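Side-chain contacts in USG-1 protein homolog (Pseudomonas aeruginosa, PDB 2HJS), which probably acts as a dimeric oxidoreductase of the aspartate-semialdehyde dehydrogenase family, oxidising or reducing aldehyde or oxo groups with NAD or NADP: residues Arg29-His34 with Leu332-Tyr337; Phe64-Val69 with Glu86-Ala91. All coordinates share one frame; numbering follows the deposited sequence.

Both interactions lie on the NAD-binding, Rossmann-type part of the subunit, with centres about 18 Å apart, and neither is touched by the second chain of the dimer. They hold different elements. Interaction 1 brings the C-terminal helix 317-336 back to the loop after helix 17-28, almost 300 residues away in sequence; interaction 2 is local and joins the loop before strand 71-74 to the end of helix 78-90. Each is partly buried: F31 meets a partly exposed isoleucine with exposed P32 at the margin, F66 a buried alanine with exposed S67 and A91 at the margin. Neither has a direct hydrogen bond across it, but 64-69 with 86-91 adds a CH-pi contact and a weak water bridge.

Interaction 1 (Arg29-His34 with Leu332-Tyr337); sequences RDFPLH and LLIKHY
Beside the place where F31 and P32 meet I334, a salt bridge from R29 NE to E331 OE2 ties the same loop to the same helix. The loop joins helix 17-28 to strand 36-40 of the Rossmann-type NAD-binding domain, and I334 belongs to the last turns of the C-terminal helix 317-336, which packs back against that domain. Helix 17-28 ends in a Schellman motif with D30, at positive phi (49°), as its C-prime residue. An inverse gamma turn centred on P32 follows, its bond from L33 N to F31 O (2.8 Å) being weak; the reversal and the gamma turn present the F31 ring and the P32 ring to the same methyl group.

I334 supplies more than half of the 118 Å² buried between the segments. In its side chain CD1 lies anti to CA (chi2 173°), which carries the methyl outward, so that CD1 leads and does most of the touching, while CG1 follows behind. That methyl approaches the outer end of the phenylalanine ring obliquely, 3.8 Å from F31 CE1; the model brings it closer still to CZ, but that spacing is doubtful.

The F31 ring is buried, held also by V9 and L71 from neighbouring strands of the sheet and by E331 of the C-terminal helix. P32, on the exposed side, adds the edge of its pyrrolidine ring, with CD 3.8 Å from I334 CD1. L7 also packs on I334. On the solvent side, the contact finishes with P32 CG 3.9 Å from I334 CD1.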
loop_
_atom_site.group_PDB
_atom_site.type_symbol
_atom_site.label_atom_id
_atom_site.label_comp_id
_atom_site.label_asym_id
_atom_site.label_seq_id
_atom_site.Cartn_x
_atom_site.Cartn_y
_atom_site.Cartn_z
ATOM N N ARG A 29 -7.672 -32.529 -0.012
ATOM C CA ARG A 29 -6.676 -33.021 0.922
ATOM C C ARG A 29 -7.082 -34.353 1.533
ATOM O O ARG A 29 -6.398 -34.856 2.444
ATOM C CB ARG A 29 -6.405 -31.982 2.033
ATOM C CG ARG A 29 -5.852 -30.660 1.532
ATOM C CD ARG A 29 -5.576 -29.688 2.658
ATOM N NE ARG A 29 -4.550 -30.195 3.557
ATOM C CZ ARG A 29 -3.236 -30.077 3.355
ATOM N NH1 ARG A 29 -2.750 -29.417 2.308
ATOM N NH2 ARG A 29 -2.399 -30.599 4.230
ATOM N N ASP A 30 -8.181 -34.935 1.031
ATOM C CA ASP A 30 -8.701 -36.169 1.572
ATOM C C ASP A 30 -8.847 -36.187 3.069
ATOM O O ASP A 30 -8.423 -37.144 3.722
ATOM C CB ASP A 30 -7.835 -37.355 1.168
ATOM C CG ASP A 30 -8.230 -37.900 -0.136
ATOM O OD1 ASP A 30 -9.207 -38.673 -0.161
ATOM O OD2 ASP A 30 -7.574 -37.532 -1.145
ATOM N N PHE A 31 -9.466 -35.152 3.605
ATOM C CA PHE A 31 -9.753 -35.097 5.016
ATOM C C PHE A 31 -10.543 -36.327 5.398
ATOM O O PHE A 31 -11.514 -36.693 4.711
ATOM C CB PHE A 31 -10.534 -33.836 5.334
ATOM C CG PHE A 31 -10.439 -33.403 6.774
ATOM C CD1 PHE A 31 -9.428 -32.540 7.189
ATOM C CD2 PHE A 31 -11.387 -33.827 7.711
ATOM C CE1 PHE A 31 -9.354 -32.121 8.527
ATOM C CE2 PHE A 31 -11.326 -33.395 9.021
ATOM C CZ PHE A 31 -10.306 -32.544 9.432
ATOM N N PRO A 32 -10.113 -37.015 6.466
ATOM C CA PRO A 32 -10.701 -38.335 6.778
ATOM C C PRO A 32 -12.054 -38.305 7.507
ATOM O O PRO A 32 -12.243 -38.981 8.534
ATOM C CB PRO A 32 -9.610 -39.022 7.605
ATOM C CG PRO A 32 -8.824 -37.889 8.211
ATOM C CD PRO A 32 -9.030 -36.644 7.391
ATOM N N LEU A 33 -13.013 -37.581 6.949
ATOM C CA LEU A 33 -14.327 -37.487 7.573
ATOM C C LEU A 33 -15.245 -38.630 7.135
ATOM O O LEU A 33 -15.038 -39.232 6.087
ATOM C CB LEU A 33 -14.963 -36.128 7.258
ATOM C CG LEU A 33 -15.107 -35.737 5.784
ATOM C CD1 LEU A 33 -16.393 -36.270 5.224
ATOM C CD2 LEU A 33 -15.096 -34.236 5.668
ATOM N N HIS A 34 -16.258 -38.908 7.947
ATOM C CA HIS A 34 -17.249 -39.912 7.648
ATOM C C HIS A 34 -18.420 -39.200 6.990
ATOM O O HIS A 34 -18.621 -39.354 5.793
ATOM C CB HIS A 34 -17.664 -40.625 8.933
ATOM C CG HIS A 34 -18.623 -41.742 8.716
ATOM N ND1 HIS A 34 -19.785 -41.878 9.450
ATOM C CD2 HIS A 34 -18.590 -42.798 7.864
ATOM C CE1 HIS A 34 -20.434 -42.953 9.048
ATOM N NE2 HIS A 34 -19.734 -43.522 8.083
ATOM N N LEU A 332 -4.292 -31.327 12.390
ATOM C CA LEU A 332 -3.504 -31.483 13.615
ATOM C C LEU A 332 -4.328 -32.084 14.757
ATOM O O LEU A 332 -3.844 -32.968 15.475
ATOM C CB LEU A 332 -2.871 -30.149 14.054
ATOM C CG LEU A 332 -2.037 -30.124 15.349
ATOM C CD1 LEU A 332 -0.871 -31.086 15.271
ATOM C CD2 LEU A 332 -1.506 -28.713 15.664
ATOM N N LEU A 333 -5.552 -31.582 14.929
ATOM C CA LEU A 333 -6.467 -32.066 15.961
ATOM C C LEU A 333 -6.822 -33.540 15.760
ATOM O O LEU A 333 -6.966 -34.283 16.724
ATOM C CB LEU A 333 -7.751 -31.237 15.995
ATOM C CG LEU A 333 -7.752 -29.780 16.434
ATOM C CD1 LEU A 333 -9.172 -29.266 16.414
ATOM C CD2 LEU A 333 -7.147 -29.632 17.813
ATOM N N ILE A 334 -6.985 -33.956 14.508
ATOM C CA ILE A 334 -7.194 -35.376 14.191
ATOM C C ILE A 334 -5.964 -36.222 14.514
ATOM O O ILE A 334 -6.092 -37.306 15.086
ATOM C CB ILE A 334 -7.487 -35.576 12.708
ATOM C CG1 ILE A 334 -8.861 -35.059 12.363
ATOM C CG2 ILE A 334 -7.382 -37.059 12.316
ATOM C CD1 ILE A 334 -9.069 -35.093 10.879
ATOM N N LYS A 335 -4.789 -35.718 14.135
ATOM C CA LYS A 335 -3.547 -36.485 14.140
ATOM C C LYS A 335 -3.167 -36.982 15.527
ATOM O O LYS A 335 -3.097 -38.194 15.736
ATOM C CB LYS A 335 -2.392 -35.706 13.494
ATOM C CG LYS A 335 -1.123 -36.538 13.251
ATOM C CD LYS A 335 -0.197 -35.885 12.220
ATOM C CE LYS A 335 1.269 -36.347 12.351
ATOM N NZ LYS A 335 2.129 -35.344 13.079
ATOM N N HIS A 336 -2.917 -36.086 16.479
ATOM C CA HIS A 336 -2.631 -36.599 17.823
ATOM C C HIS A 336 -3.569 -36.180 18.961
ATOM O O HIS A 336 -3.358 -36.581 20.116
ATOM C CB HIS A 336 -1.127 -36.582 18.211
ATOM C CG HIS A 336 -0.387 -35.346 17.805
ATOM N ND1 HIS A 336 0.049 -35.131 16.515
ATOM C CD2 HIS A 336 0.046 -34.287 18.532
ATOM C CE1 HIS A 336 0.691 -33.976 16.458
ATOM N NE2 HIS A 336 0.706 -33.444 17.669
ATOM N N TYR A 337 -4.623 -35.434 18.648
ATOM C CA TYR A 337 -5.637 -35.175 19.672
ATOM C C TYR A 337 -6.910 -35.979 19.425
ATOM O O TYR A 337 -8.020 -35.538 19.732
ATOM C CB TYR A 337 -5.866 -33.671 19.862
ATOM C CG TYR A 337 -4.567 -32.951 20.143
ATOM C CD1 TYR A 337 -4.071 -32.836 21.447
ATOM C CD2 TYR A 337 -3.809 -32.427 19.099
ATOM C CE1 TYR A 337 -2.860 -32.193 21.698
ATOM C CE2 TYR A 337 -2.609 -31.788 19.333
ATOM C CZ TYR A 337 -2.136 -31.668 20.629
ATOM O OH TYR A 337 -0.937 -31.017 20.833
#

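Interaction 2 (Phe64-Val69 with Glu86-Ala91)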
loop_
_atom_site.group_PDB
_atom_site.type_symbol
_atom_site.label_atom_id
_atom_site.label_comp_id
_atom_site.label_asym_id
_atom_site.label_seq_id
_atom_site.Cartn_x
_atom_site.Cartn_y
_atom_site.Cartn_z
ATOM N N PHE A 64 -29.694 -27.256 13.305
ATOM C CA PHE A 64 -28.721 -28.362 13.307
ATOM C C PHE A 64 -28.379 -28.921 14.682
ATOM O O PHE A 64 -28.177 -28.152 15.628
ATOM C CB PHE A 64 -27.427 -27.942 12.584
ATOM C CG PHE A 64 -26.456 -29.080 12.346
ATOM C CD1 PHE A 64 -26.720 -30.053 11.375
ATOM C CD2 PHE A 64 -25.268 -29.173 13.083
ATOM C CE1 PHE A 64 -25.820 -31.097 11.138
ATOM C CE2 PHE A 64 -24.362 -30.215 12.850
ATOM C CZ PHE A 64 -24.650 -31.185 11.880
ATOM N N ASP A 65 -28.288 -30.257 14.762
ATOM C CA ASP A 65 -27.869 -30.977 15.973
ATOM C C ASP A 65 -26.368 -31.226 15.970
ATOM O O ASP A 65 -25.893 -32.173 15.317
ATOM C CB ASP A 65 -28.625 -32.325 16.089
ATOM C CG ASP A 65 -28.313 -33.092 17.395
ATOM O OD1 ASP A 65 -27.683 -32.551 18.333
ATOM O OD2 ASP A 65 -28.710 -34.278 17.482
ATOM N N PHE A 66 -25.628 -30.374 16.703
ATOM C CA PHE A 66 -24.160 -30.439 16.756
ATOM C C PHE A 66 -23.622 -31.662 17.517
ATOM O O PHE A 66 -22.440 -32.003 17.409
ATOM C CB PHE A 66 -23.560 -29.139 17.330
ATOM C CG PHE A 66 -23.480 -27.998 16.336
ATOM C CD1 PHE A 66 -22.422 -27.919 15.423
ATOM C CD2 PHE A 66 -24.445 -26.989 16.328
ATOM C CE1 PHE A 66 -22.321 -26.851 14.499
ATOM C CE2 PHE A 66 -24.365 -25.910 15.411
ATOM C CZ PHE A 66 -23.294 -25.843 14.492
ATOM N N SER A 67 -24.475 -32.343 18.279
ATOM C CA SER A 67 -24.045 -33.613 18.860
ATOM C C SER A 67 -23.752 -34.662 17.760
ATOM O O SER A 67 -23.034 -35.659 18.002
ATOM C CB SER A 67 -25.040 -34.132 19.918
ATOM O OG SER A 67 -26.287 -34.432 19.323
ATOM N N SER A 68 -24.256 -34.428 16.545
ATOM C CA SER A 68 -24.080 -35.404 15.459
ATOM C C SER A 68 -22.689 -35.348 14.830
ATOM O O SER A 68 -22.295 -36.259 14.084
ATOM C CB SER A 68 -25.120 -35.181 14.370
ATOM O OG SER A 68 -24.864 -33.949 13.715
ATOM N N VAL A 69 -21.963 -34.247 15.105
ATOM C CA VAL A 69 -20.640 -34.116 14.548
ATOM C C VAL A 69 -19.581 -34.093 15.660
ATOM O O VAL A 69 -19.858 -33.759 16.853
ATOM C CB VAL A 69 -20.542 -32.887 13.551
ATOM C CG1 VAL A 69 -21.330 -33.186 12.300
ATOM C CG2 VAL A 69 -21.081 -31.590 14.170
ATOM N N GLU A 86 -20.095 -21.863 21.089
ATOM C CA GLU A 86 -20.027 -22.399 22.451
ATOM C C GLU A 86 -21.031 -23.509 22.648
ATOM O O GLU A 86 -20.657 -24.579 23.125
ATOM C CB GLU A 86 -20.169 -21.296 23.507
ATOM C CG GLU A 86 -18.902 -20.418 23.599
ATOM C CD GLU A 86 -19.081 -19.209 24.505
ATOM O OE1 GLU A 86 -18.676 -19.272 25.696
ATOM O OE2 GLU A 86 -19.646 -18.201 24.026
ATOM N N ARG A 87 -22.289 -23.267 22.265
ATOM C CA ARG A 87 -23.341 -24.307 22.284
ATOM C C ARG A 87 -22.893 -25.578 21.558
ATOM O O ARG A 87 -23.070 -26.675 22.070
ATOM C CB ARG A 87 -24.659 -23.782 21.706
ATOM C CG ARG A 87 -25.463 -22.927 22.698
ATOM C CD ARG A 87 -26.593 -22.090 22.057
ATOM N NE ARG A 87 -27.228 -22.770 20.925
ATOM C CZ ARG A 87 -28.226 -23.658 21.010
ATOM N NH1 ARG A 87 -28.700 -24.194 19.883
ATOM N NH2 ARG A 87 -28.760 -24.022 22.193
ATOM N N ALA A 88 -22.267 -25.422 20.393
ATOM C CA ALA A 88 -21.714 -26.565 19.662
ATOM C C ALA A 88 -20.653 -27.326 20.455
ATOM O O ALA A 88 -20.615 -28.566 20.395
ATOM C CB ALA A 88 -21.147 -26.139 18.306
ATOM N N ARG A 89 -19.778 -26.597 21.165
ATOM C CA ARG A 89 -18.722 -27.255 21.936
ATOM C C ARG A 89 -19.316 -28.024 23.128
ATOM O O ARG A 89 -18.865 -29.144 23.448
ATOM C CB ARG A 89 -17.601 -26.297 22.377
ATOM C CG ARG A 89 -16.961 -26.768 23.641
ATOM C CD ARG A 89 -15.501 -26.518 23.803
ATOM N NE ARG A 89 -15.288 -25.368 24.645
ATOM C CZ ARG A 89 -14.139 -25.034 25.234
ATOM N NH1 ARG A 89 -13.055 -25.796 25.146
ATOM N NH2 ARG A 89 -14.089 -23.933 25.949
ATOM N N ALA A 90 -20.350 -27.451 23.752
ATOM C CA ALA A 90 -21.004 -28.094 24.879
ATOM C C ALA A 90 -21.556 -29.448 24.422
ATOM O O ALA A 90 -21.644 -30.400 25.226
ATOM C CB ALA A 90 -22.131 -27.218 25.406
ATOM N N ALA A 91 -21.910 -29.521 23.119
ATOM C CA ALA A 91 -22.560 -30.695 22.522
ATOM C C ALA A 91 -21.518 -31.792 22.180
ATOM O O ALA A 91 -21.883 -33.019 21.765
ATOM C CB ALA A 91 -23.421 -30.287 21.310
HETATM O O HOH W 1 -19.922 -34.719 19.419
#
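The methyl group of A88 sits over one face of the F66 ring in a CH-pi contact, with CB 3.7 Å from the ring centroid and 19° off the normal. It is displaced toward the rim, and CG and CD1 of F66 are its nearest ring atoms, each at 3.6 Å. F66 CG lies anti to the carbonyl carbon (chi1 -80°), which puts the ring against A88. F64 presents its ring edge, CD2, over the centre of the opposite face. V12 of strand 9-12 also touches this buried ring.

At the exposed margin the packing changes character. There A91 CB rests on the backbone of F66 and S67, 3.8 Å from S67 N, with no ring-face contact and no direct hydrogen bond. A water bridges this margin, donating to V69 O (2.7 Å) and weakly to A91 O.

The exposed loop is bonded within itself. D65 OD1 accepts from both S67 N, making an Asx turn, and S67 OG, the two donors arriving from the same face of the carboxylate; D65 O likewise takes S68 N and S68 OG. These bonds fall within the turn that includes the 3-10 segment 66-68, just before strand 71-74. The loop entering that strand packs on the end of helix 78-90, which links it to the adjacent parallel strand 94-97: a beta-alpha-beta crossover of the Rossmann fold.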